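Local coordinates for early transcribed membrane protein 13 (Plasmodium falciparum, PDB 2VWA) that binds the phospholipid phosphatidylethanolamine through its soluble domain and is a sporozoite membrane protein essential for liver-stage development of the malaria parasite, at residues V28-E40 with A80-Y92. Numbering follows the deposited sequence.
With PTY (phosphatidylethanolamine), chain G.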
ATOM      1  N   VAL A  28      -5.144  -4.810   5.611  1.00  4.97           N
ATOM      2  CA  VAL A  28      -4.730  -4.992   4.232  1.00  5.23           C
ATOM      3  C   VAL A  28      -5.900  -4.680   3.301  1.00  5.80           C
ATOM      4  O   VAL A  28      -5.707  -4.062   2.256  1.00  6.23           O
ATOM      5  CB  VAL A  28      -4.107  -6.407   3.982  1.00  5.32           C
ATOM      6  CG1 VAL A  28      -3.981  -6.715   2.494  1.00  5.12           C
ATOM      7  CG2 VAL A  28      -2.742  -6.513   4.649  1.00  2.76           C
ATOM      8  N   ASP A  29      -7.110  -5.039   3.707  1.00  5.96           N
ATOM      9  CA  ASP A  29      -8.278  -4.707   2.904  1.00  6.79           C
ATOM     10  C   ASP A  29      -8.354  -3.218   2.711  1.00  6.15           C
ATOM     11  O   ASP A  29      -8.514  -2.752   1.609  1.00  6.97           O
ATOM     12  CB  ASP A  29      -9.579  -5.197   3.547  1.00  6.69           C
ATOM     13  CG  ASP A  29      -9.751  -6.679   3.426  1.00  9.94           C
ATOM     14  OD1 ASP A  29      -9.311  -7.260   2.395  1.00 13.38           O
ATOM     15  OD2 ASP A  29     -10.330  -7.266   4.363  1.00 13.22           O
ATOM     16  N   ILE A  30      -8.260  -2.486   3.809  1.00  6.31           N
ATOM     17  CA  ILE A  30      -8.351  -1.034   3.806  1.00  5.81           C
ATOM     18  C   ILE A  30      -7.204  -0.423   2.968  1.00  6.17           C
ATOM     19  O   ILE A  30      -7.477   0.432   2.113  1.00  6.72           O
ATOM     20  CB  ILE A  30      -8.330  -0.480   5.261  1.00  5.57           C
ATOM     21  CG1 ILE A  30      -9.584  -0.946   6.021  1.00  5.17           C
ATOM     22  CG2 ILE A  30      -8.191   1.047   5.250  1.00  4.61           C
ATOM     23  CD1 ILE A  30      -9.590  -0.657   7.542  1.00  4.65           C
ATOM     24  N   ALA A  31      -5.960  -0.869   3.209  1.00  5.30           N
ATOM     25  CA  ALA A  31      -4.772  -0.431   2.446  1.00  5.61           C
ATOM     26  C   ALA A  31      -4.929  -0.695   0.950  1.00  5.91           C
ATOM     27  O   ALA A  31      -4.536   0.150   0.120  1.00  4.03           O
ATOM     28  CB  ALA A  31      -3.471  -1.093   2.981  1.00  4.97           C
ATOM     29  N   ARG A  32      -5.544  -1.843   0.621  1.00  6.32           N
ATOM     30  CA  ARG A  32      -5.860  -2.174  -0.779  1.00  7.31           C
ATOM     31  C   ARG A  32      -6.712  -1.129  -1.461  1.00  8.21           C
ATOM     32  O   ARG A  32      -6.343  -0.620  -2.520  1.00  7.85           O
ATOM     33  CB  ARG A  32      -6.526  -3.544  -0.909  1.00  7.05           C
ATOM     34  CG  ARG A  32      -5.538  -4.683  -0.972  1.00  8.87           C
ATOM     35  CD  ARG A  32      -6.254  -5.987  -1.304  1.00 10.30           C
ATOM     36  NE  ARG A  32      -5.447  -7.099  -0.857  1.00 13.40           N
ATOM     37  CZ  ARG A  32      -5.916  -8.283  -0.494  1.00 15.84           C
ATOM     38  NH1 ARG A  32      -7.211  -8.525  -0.543  1.00 17.43           N
ATOM     39  NH2 ARG A  32      -5.074  -9.234  -0.094  1.00 16.11           N
ATOM     40  N   LEU A  33      -7.865  -0.802  -0.866  1.00  9.93           N
ATOM     41  CA  LEU A  33      -8.769   0.157  -1.513  1.00 11.26           C
ATOM     42  C   LEU A  33      -8.169   1.542  -1.497  1.00 11.28           C
ATOM     43  O   LEU A  33      -8.390   2.334  -2.391  1.00 12.56           O
ATOM     44  CB  LEU A  33     -10.167   0.165  -0.874  1.00 11.54           C
ATOM     45  CG  LEU A  33     -10.915  -1.167  -1.075  1.00 13.41           C
ATOM     46  CD1 LEU A  33     -12.053  -1.299  -0.062  1.00 14.02           C
ATOM     47  CD2 LEU A  33     -11.433  -1.336  -2.523  1.00 11.11           C
ATOM     48  N   SER A  34      -7.376   1.832  -0.492  1.00 11.45           N
ATOM     49  CA  SER A  34      -6.889   3.180  -0.347  1.00 12.09           C
ATOM     50  C   SER A  34      -5.826   3.534  -1.395  1.00 12.18           C
ATOM     51  O   SER A  34      -5.806   4.633  -1.931  1.00 13.35           O
ATOM     52  CB  SER A  34      -6.428   3.399   1.092  1.00 11.70           C
ATOM     53  OG  SER A  34      -5.554   4.505   1.194  1.00 15.34           O
ATOM     54  N   ILE A  35      -4.956   2.593  -1.706  1.00 11.80           N
ATOM     55  CA  ILE A  35      -3.906   2.848  -2.655  1.00 11.12           C
ATOM     56  C   ILE A  35      -4.490   2.661  -4.061  1.00 11.18           C
ATOM     57  O   ILE A  35      -4.002   3.225  -5.032  1.00 10.83           O
ATOM     58  CB  ILE A  35      -2.651   1.928  -2.387  1.00 10.69           C
ATOM     59  CG1 ILE A  35      -1.391   2.527  -3.002  1.00 10.22           C
ATOM     60  CG2 ILE A  35      -2.871   0.475  -2.863  1.00  9.38           C
ATOM     61  CD1 ILE A  35      -0.128   1.683  -2.733  1.00 11.28           C
ATOM     62  N   GLN A  36      -5.533   1.845  -4.159  1.00 11.13           N
ATOM     63  CA  GLN A  36      -6.264   1.703  -5.403  1.00 10.75           C
ATOM     64  C   GLN A  36      -6.805   3.071  -5.829  1.00 11.85           C
ATOM     65  O   GLN A  36      -6.573   3.515  -6.957  1.00 11.40           O
ATOM     66  CB  GLN A  36      -7.400   0.712  -5.230  1.00 10.03           C
ATOM     67  CG  GLN A  36      -8.280   0.643  -6.453  1.00  9.44           C
ATOM     68  CD  GLN A  36      -9.209  -0.528  -6.449  1.00  9.99           C
ATOM     69  OE1 GLN A  36      -8.994  -1.547  -5.766  1.00  8.03           O
ATOM     70  NE2 GLN A  36     -10.253  -0.406  -7.237  1.00 12.57           N
ATOM     71  N   LYS A  37      -7.522   3.743  -4.924  1.00 12.73           N
ATOM     72  CA  LYS A  37      -7.986   5.107  -5.210  1.00 14.18           C
ATOM     73  C   LYS A  37      -6.874   6.082  -5.551  1.00 13.30           C
ATOM     74  O   LYS A  37      -7.046   6.895  -6.454  1.00 13.84           O
ATOM     75  CB  LYS A  37      -8.807   5.687  -4.074  1.00 14.66           C
ATOM     76  CG  LYS A  37     -10.203   5.159  -4.043  1.00 18.66           C
ATOM     77  CD  LYS A  37     -10.655   5.131  -2.592  1.00 25.71           C
ATOM     78  CE  LYS A  37     -12.070   4.614  -2.467  1.00 27.99           C
ATOM     79  NZ  LYS A  37     -12.688   5.284  -1.286  1.00 30.54           N
ATOM     80  N   HIS A  38      -5.758   6.026  -4.830  1.00 12.35           N
ATOM     81  CA  HIS A  38      -4.628   6.876  -5.183  1.00 11.48           C
ATOM     82  C   HIS A  38      -4.086   6.534  -6.573  1.00 10.88           C
ATOM     83  O   HIS A  38      -3.815   7.419  -7.368  1.00 11.10           O
ATOM     84  CB  HIS A  38      -3.523   6.806  -4.142  1.00 11.51           C
ATOM     85  CG  HIS A  38      -2.449   7.830  -4.345  1.00 12.28           C
ATOM     86  ND1 HIS A  38      -1.292   7.567  -5.051  1.00 12.95           N
ATOM     87  CD2 HIS A  38      -2.362   9.124  -3.946  1.00 11.99           C
ATOM     88  CE1 HIS A  38      -0.536   8.654  -5.070  1.00 12.51           C
ATOM     89  NE2 HIS A  38      -1.158   9.609  -4.399  1.00 10.56           N
ATOM     90  N   PHE A  39      -3.961   5.248  -6.876  1.00  9.69           N
ATOM     91  CA  PHE A  39      -3.386   4.818  -8.147  1.00  8.58           C
ATOM     92  C   PHE A  39      -4.268   5.136  -9.344  1.00  9.10           C
ATOM     93  O   PHE A  39      -3.773   5.367 -10.438  1.00  8.38           O
ATOM     94  CB  PHE A  39      -3.114   3.333  -8.086  1.00  6.99           C
ATOM     95  CG  PHE A  39      -2.452   2.765  -9.306  1.00  5.42           C
ATOM     96  CD1 PHE A  39      -1.067   2.846  -9.459  1.00  3.46           C
ATOM     97  CD2 PHE A  39      -3.207   2.085 -10.270  1.00  2.00           C
ATOM     98  CE1 PHE A  39      -0.440   2.266 -10.554  1.00  4.52           C
ATOM     99  CE2 PHE A  39      -2.603   1.510 -11.377  1.00  2.00           C
ATOM    100  CZ  PHE A  39      -1.223   1.588 -11.529  1.00  3.51           C
ATOM    101  N   GLU A  40      -5.575   5.163  -9.124  1.00 10.34           N
ATOM    102  CA  GLU A  40      -6.513   5.340 -10.196  1.00 12.28           C
ATOM    103  C   GLU A  40      -6.586   6.809 -10.549  1.00 12.44           C
ATOM    104  O   GLU A  40      -7.050   7.147 -11.607  1.00 12.34           O
ATOM    105  CB  GLU A  40      -7.874   4.767  -9.815  1.00 11.58           C
ATOM    106  CG  GLU A  40      -7.957   3.247 -10.056  1.00 14.70           C
ATOM    107  CD  GLU A  40      -9.274   2.586  -9.565  1.00 16.91           C
ATOM    108  OE1 GLU A  40     -10.079   3.249  -8.843  1.00 24.05           O
ATOM    109  OE2 GLU A  40      -9.494   1.389  -9.892  1.00 20.73           O
ATOM    110  N   ALA A  80       2.534  -6.910   3.915  1.00  8.86           N
ATOM    111  CA  ALA A  80       1.468  -6.042   3.454  1.00  8.62           C
ATOM    112  C   ALA A  80       1.828  -5.320   2.137  1.00  8.14           C
ATOM    113  O   ALA A  80       0.967  -5.147   1.266  1.00  7.42           O
ATOM    114  CB  ALA A  80       1.066  -5.055   4.547  1.00  7.60           C
ATOM    115  N   VAL A  81       3.091  -4.911   2.022  1.00  7.96           N
ATOM    116  CA  VAL A  81       3.686  -4.315   0.827  1.00  8.41           C
ATOM    117  C   VAL A  81       3.618  -5.268  -0.343  1.00  9.34           C
ATOM    118  O   VAL A  81       3.131  -4.915  -1.409  1.00  9.22           O
ATOM    119  CB  VAL A  81       5.171  -3.958   1.068  1.00  8.86           C
ATOM    120  CG1 VAL A  81       5.908  -3.625  -0.276  1.00  7.99           C
ATOM    121  CG2 VAL A  81       5.292  -2.808   2.070  1.00  6.43           C
HETATM  122  N   MSE A  82       4.076  -6.495  -0.140  1.00 11.03           N
HETATM  123  CA  MSE A  82       3.927  -7.528  -1.171  1.00 12.86           C
HETATM  124  C   MSE A  82       2.461  -7.674  -1.631  1.00 12.32           C
HETATM  125  O   MSE A  82       2.186  -7.831  -2.825  1.00 11.53           O
HETATM  126  CB  MSE A  82       4.500  -8.867  -0.688  1.00 14.26           C
HETATM  127  CG  MSE A  82       6.028  -8.897  -0.602  1.00 21.58           C
HETATM  128 SE   MSE A  82       6.863  -8.213  -2.281  1.00 45.70          SE
HETATM  129  CE  MSE A  82       6.109  -9.558  -3.542  1.00 35.52           C
ATOM    130  N   ASP A  83       1.534  -7.595  -0.681  1.00 11.57           N
ATOM    131  CA  ASP A  83       0.128  -7.745  -0.979  1.00 12.20           C
ATOM    132  C   ASP A  83      -0.373  -6.580  -1.825  1.00 11.20           C
ATOM    133  O   ASP A  83      -1.038  -6.770  -2.814  1.00 10.11           O
ATOM    134  CB  ASP A  83      -0.668  -7.883   0.320  1.00 13.12           C
ATOM    135  CG  ASP A  83      -2.121  -8.235   0.082  1.00 18.63           C
ATOM    136  OD1 ASP A  83      -2.872  -7.409  -0.503  1.00 23.13           O
ATOM    137  OD2 ASP A  83      -2.532  -9.350   0.484  1.00 25.27           O
ATOM    138  N   LEU A  84      -0.028  -5.369  -1.431  1.00 11.46           N
ATOM    139  CA  LEU A  84      -0.355  -4.184  -2.230  1.00 12.07           C
ATOM    140  C   LEU A  84       0.202  -4.235  -3.641  1.00 11.36           C
ATOM    141  O   LEU A  84      -0.468  -3.822  -4.573  1.00 12.36           O
ATOM    142  CB  LEU A  84       0.101  -2.902  -1.517  1.00 12.14           C
ATOM    143  CG  LEU A  84      -0.990  -2.211  -0.699  1.00 12.75           C
ATOM    144  CD1 LEU A  84      -1.883  -3.176   0.044  1.00 12.68           C
ATOM    145  CD2 LEU A  84      -0.361  -1.217   0.237  1.00 11.32           C
ATOM    146  N   LYS A  85       1.401  -4.767  -3.806  1.00 10.85           N
ATOM    147  CA  LYS A  85       1.947  -5.013  -5.134  1.00 10.74           C
ATOM    148  C   LYS A  85       1.056  -5.892  -5.997  1.00 10.44           C
ATOM    149  O   LYS A  85       0.732  -5.527  -7.124  1.00 11.79           O
ATOM    150  CB  LYS A  85       3.343  -5.620  -5.044  1.00 11.26           C
ATOM    151  CG  LYS A  85       4.043  -5.774  -6.399  1.00 12.74           C
ATOM    152  CD  LYS A  85       5.457  -6.216  -6.204  1.00 16.28           C
ATOM    153  CE  LYS A  85       6.041  -6.709  -7.503  1.00 22.06           C
ATOM    154  NZ  LYS A  85       7.196  -7.607  -7.228  1.00 25.72           N
ATOM    155  N   TYR A  86       0.647  -7.031  -5.472  1.00  9.54           N
ATOM    156  CA  TYR A  86      -0.155  -7.944  -6.204  1.00  9.87           C
ATOM    157  C   TYR A  86      -1.482  -7.250  -6.593  1.00  9.10           C
ATOM    158  O   TYR A  86      -1.937  -7.352  -7.755  1.00  8.61           O
ATOM    159  CB  TYR A  86      -0.388  -9.238  -5.389  1.00 12.53           C
ATOM    160  CG  TYR A  86      -1.043 -10.380  -6.165  1.00 16.70           C
ATOM    161  CD1 TYR A  86      -2.197 -11.014  -5.689  1.00 20.77           C
ATOM    162  CD2 TYR A  86      -0.518 -10.809  -7.397  1.00 20.51           C
ATOM    163  CE1 TYR A  86      -2.805 -12.078  -6.407  1.00 21.01           C
ATOM    164  CE2 TYR A  86      -1.099 -11.861  -8.127  1.00 21.24           C
ATOM    165  CZ  TYR A  86      -2.247 -12.484  -7.634  1.00 21.77           C
ATOM    166  OH  TYR A  86      -2.817 -13.505  -8.386  1.00 21.21           O
ATOM    167  N   HIS A  87      -2.074  -6.540  -5.637  1.00  6.21           N
ATOM    168  CA  HIS A  87      -3.309  -5.867  -5.854  1.00  5.26           C
ATOM    169  C   HIS A  87      -3.148  -4.804  -6.955  1.00  5.12           C
ATOM    170  O   HIS A  87      -3.926  -4.779  -7.906  1.00  4.63           O
ATOM    171  CB  HIS A  87      -3.798  -5.238  -4.543  1.00  5.44           C
ATOM    172  CG  HIS A  87      -5.118  -4.542  -4.662  1.00  4.08           C
ATOM    173  ND1 HIS A  87      -6.309  -5.224  -4.804  1.00  3.23           N
ATOM    174  CD2 HIS A  87      -5.437  -3.226  -4.654  1.00  4.01           C
ATOM    175  CE1 HIS A  87      -7.305  -4.361  -4.871  1.00  3.11           C
ATOM    176  NE2 HIS A  87      -6.806  -3.140  -4.781  1.00  5.84           N
ATOM    177  N   LEU A  88      -2.129  -3.955  -6.853  1.00  4.18           N
ATOM    178  CA  LEU A  88      -1.940  -2.917  -7.879  1.00  4.51           C
ATOM    179  C   LEU A  88      -1.806  -3.462  -9.296  1.00  4.67           C
ATOM    180  O   LEU A  88      -2.281  -2.837 -10.244  1.00  5.61           O
ATOM    181  CB  LEU A  88      -0.755  -1.998  -7.558  1.00  3.80           C
ATOM    182  CG  LEU A  88      -1.058  -0.596  -7.029  1.00  5.10           C
ATOM    183  CD1 LEU A  88      -2.513  -0.349  -6.583  1.00  5.46           C
ATOM    184  CD2 LEU A  88      -0.103  -0.254  -5.948  1.00  5.50           C
ATOM    185  N   GLN A  89      -1.183  -4.628  -9.433  1.00  3.97           N
ATOM    186  CA  GLN A  89      -0.992  -5.238 -10.731  1.00  4.08           C
ATOM    187  C   GLN A  89      -2.305  -5.547 -11.368  1.00  4.13           C
ATOM    188  O   GLN A  89      -2.497  -5.337 -12.569  1.00  3.88           O
ATOM    189  CB  GLN A  89      -0.142  -6.497 -10.605  1.00  4.12           C
ATOM    190  CG  GLN A  89       1.338  -6.160 -10.453  1.00  5.49           C
ATOM    191  CD  GLN A  89       2.176  -7.360 -10.103  1.00  7.50           C
ATOM    192  OE1 GLN A  89       1.656  -8.460  -9.934  1.00  4.53           O
ATOM    193  NE2 GLN A  89       3.502  -7.157 -10.005  1.00  9.12           N
ATOM    194  N   LYS A  90      -3.223  -6.011 -10.536  1.00  4.90           N
ATOM    195  CA  LYS A  90      -4.581  -6.298 -10.966  1.00  6.31           C
ATOM    196  C   LYS A  90      -5.440  -5.037 -11.244  1.00  6.30           C
ATOM    197  O   LYS A  90      -6.244  -4.997 -12.183  1.00  5.80           O
ATOM    198  CB  LYS A  90      -5.253  -7.160  -9.918  1.00  6.51           C
ATOM    199  CG  LYS A  90      -4.640  -8.525  -9.755  1.00  8.92           C
ATOM    200  CD  LYS A  90      -5.722  -9.427  -9.226  1.00 15.74           C
ATOM    201  CE  LYS A  90      -5.207 -10.471  -8.303  1.00 21.56           C
ATOM    202  NZ  LYS A  90      -4.938  -9.885  -6.964  1.00 24.36           N
ATOM    203  N   VAL A  91      -5.268  -4.013 -10.422  1.00  6.47           N
ATOM    204  CA  VAL A  91      -5.924  -2.754 -10.695  1.00  6.81           C
ATOM    205  C   VAL A  91      -5.451  -2.248 -12.076  1.00  7.93           C
ATOM    206  O   VAL A  91      -6.260  -1.889 -12.917  1.00  8.34           O
ATOM    207  CB  VAL A  91      -5.662  -1.719  -9.557  1.00  6.93           C
ATOM    208  CG1 VAL A  91      -6.147  -0.318  -9.964  1.00  4.09           C
ATOM    209  CG2 VAL A  91      -6.312  -2.182  -8.219  1.00  2.72           C
ATOM    210  N   TYR A  92      -4.140  -2.274 -12.303  1.00  8.12           N
ATOM    211  CA  TYR A  92      -3.552  -1.831 -13.554  1.00  8.15           C
ATOM    212  C   TYR A  92      -4.008  -2.643 -14.754  1.00  7.70           C
ATOM    213  O   TYR A  92      -4.209  -2.109 -15.827  1.00  7.35           O
ATOM    214  CB  TYR A  92      -2.033  -1.927 -13.442  1.00  8.75           C
ATOM    215  CG  TYR A  92      -1.265  -1.201 -14.520  1.00  8.53           C
ATOM    216  CD1 TYR A  92      -1.669   0.069 -14.943  1.00  9.56           C
ATOM    217  CD2 TYR A  92      -0.130  -1.766 -15.106  1.00  8.14           C
ATOM    218  CE1 TYR A  92      -0.968   0.761 -15.909  1.00  9.40           C
ATOM    219  CE2 TYR A  92       0.588  -1.078 -16.097  1.00 10.37           C
ATOM    220  CZ  TYR A  92       0.151   0.195 -16.481  1.00 10.28           C
ATOM    221  OH  TYR A  92       0.799   0.924 -17.434  1.00 11.15           O
TER
HETATM  222  C1  PTY G1230     -13.614  -2.345  -8.461  0.50 54.27           C
HETATM  223  C2  PTY G1230     -13.851   2.103 -12.795  0.50 54.13           C
HETATM  224  C3  PTY G1230     -12.652   2.433 -11.909  0.50 54.62           C
HETATM  225  O4  PTY G1230     -13.373  -3.428  -7.565  0.50 54.98           O
HETATM  226  C5  PTY G1230     -12.700  -1.206 -10.474  0.50 54.18           C
HETATM  227  C6  PTY G1230     -12.344  -2.051  -9.252  0.50 53.78           C
HETATM  228  O7  PTY G1230     -11.729  -3.281  -9.654  0.50 52.71           O
HETATM  229  C8  PTY G1230     -10.266  -3.298  -9.559  0.50 51.87           C
HETATM  230  O10 PTY G1230      -9.618  -2.353  -9.981  0.50 51.14           O
HETATM  231  C11 PTY G1230      -9.541  -4.486  -8.958  0.50 51.01           C
HETATM  232  C12 PTY G1230      -9.913  -5.760  -9.717  0.50 50.74           C
HETATM  233  C13 PTY G1230      -8.916  -6.898  -9.510  0.50 50.29           C
HETATM  234  C14 PTY G1230      -9.069  -7.572  -8.150  0.50 50.41           C
HETATM  235  C15 PTY G1230      -9.813  -8.903  -8.245  0.50 50.21           C
HETATM  236  C16 PTY G1230     -10.352  -9.341  -6.884  0.50 49.53           C
HETATM  237  C17 PTY G1230      -9.295 -10.139  -6.123  0.50 49.58           C
HETATM  238  C18 PTY G1230      -9.768 -10.550  -4.734  0.50 49.51           C
HETATM  239  C19 PTY G1230      -8.915 -11.692  -4.195  0.50 49.48           C
HETATM  240  C20 PTY G1230      -8.030 -11.229  -3.039  0.50 49.47           C
HETATM  241  C21 PTY G1230      -6.552 -11.193  -3.418  0.50 48.93           C
HETATM  242  C22 PTY G1230      -5.904 -12.571  -3.303  0.50 49.25           C
HETATM  243  C23 PTY G1230      -4.958 -12.676  -2.110  0.50 48.93           C
HETATM  244  C24 PTY G1230      -3.495 -12.515  -2.522  0.50 48.20           C
HETATM  245  C25 PTY G1230      -2.683 -12.050  -1.317  0.50 47.89           C
HETATM  246  C26 PTY G1230      -1.290 -11.548  -1.685  0.50 47.19           C
HETATM  247  C27 PTY G1230      -0.459 -11.456  -0.414  0.50 47.16           C
HETATM  248  C28 PTY G1230       1.037 -11.601  -0.653  0.50 47.63           C
HETATM  249  C29 PTY G1230       1.786 -11.192   0.600  0.50 47.22           C
HETATM  250  C30 PTY G1230     -14.145  -4.661  -7.649  0.50 55.26           C
HETATM  251  C31 PTY G1230     -13.883  -5.665  -8.753  0.50 55.66           C
HETATM  252  O30 PTY G1230     -15.007  -4.868  -6.810  0.50 54.83           O
HETATM  253  C32 PTY G1230     -13.226  -6.925  -8.199  0.50 55.98           C
HETATM  254  C33 PTY G1230     -13.359  -8.082  -9.187  0.50 56.76           C
HETATM  255  C34 PTY G1230     -13.823  -9.365  -8.498  0.50 57.11           C
HETATM  256  C35 PTY G1230     -13.562 -10.582  -9.386  0.50 57.66           C
HETATM  257  C36 PTY G1230     -14.784 -11.497  -9.432  0.50 58.29           C
HETATM  258  C37 PTY G1230     -14.536 -12.798  -8.676  0.50 58.60           C
HETATM  259  C38 PTY G1230     -15.824 -13.322  -8.049  0.50 59.34           C
HETATM  260  C39 PTY G1230     -15.786 -13.237  -6.524  0.50 59.81           C
HETATM  261  C40 PTY G1230     -15.852 -14.625  -5.882  0.50 60.07           C
HETATM  262  C41 PTY G1230     -15.282 -14.615  -4.464  0.50 60.01           C
HETATM  263  C42 PTY G1230     -14.014 -15.461  -4.362  0.50 60.05           C
HETATM  264  C43 PTY G1230     -13.846 -16.042  -2.960  0.50 60.21           C
HETATM  265  C44 PTY G1230     -12.435 -15.837  -2.443  0.50 59.94           C
HETATM  266  P1  PTY G1230     -13.082   1.272  -9.535  0.50 55.81           P
HETATM  267  O11 PTY G1230     -13.063   2.540 -10.541  0.50 55.03           O
HETATM  268  O12 PTY G1230     -12.333   1.663  -8.280  0.50 54.74           O
HETATM  269  O13 PTY G1230     -14.512   0.792  -9.412  0.50 55.55           O
HETATM  270  O14 PTY G1230     -12.221   0.131 -10.304  0.50 54.95           O
HETATM  271  N1  PTY G1230     -14.169   3.252 -13.620  0.50 53.40           N
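With CG of Asp83 trans to its backbone N (chi1 -172°) and the Arg32 chain extended from CG to NE, carboxylate and guanidinium meet side-on. NE of Arg32 donates to OD1 of Asp83 at 2.6 Å, and NH2 of Arg32 reaches OD2 of Asp83 at 2.6 Å. Both oxygens use their syn lone pairs and the two planes lie 11° apart, which defines a bidentate, nearly coplanar salt bridge. Asp29, one helical turn before Arg32, adds a long, purely electrostatic contact.

The aliphatic part of the same arginine crosses a face of His87: CG of Arg32 stands 3.9 Å from the ring centroid, near the normal, a CH-pi contact. At the ring's edge, NE2 of His87 donates to OE1 of Gln36 at 2.9 Å; the N-H...O angle of 138° marks a bent bond. The Gln36 amide is thereby held at both ends, because its NE2 also donates to OE2 of Glu40 and, weakly, to phosphate oxygen O12 of the phosphatidylethanolamine.

On the other flank, Ile35 packs against Leu84 and Leu88, its CD1 lying 3.8 Å from CD2 of Leu88. Phe39 receives Leu88 over one face and Tyr92 at its edge, with CD2 of Phe39 3.8 Å from CG1 of Val91. Phe60 and Val61 of helix 54-67 continue this apolar layer.

The axes of segments 28-40 and 80-92, on helices 21-41 and 74-99, cross at an acute angle and approach to 9.9 Å, joined by an apolar flank and a polar one bordering the lipid. C21 of a lipid acyl chain lies over one face of the Arg32 guanidinium. Pairing with Asp83 probably offsets the arginine's charge where that chain crosses it, while Gln36 offers the phosphate a polar partner at O12.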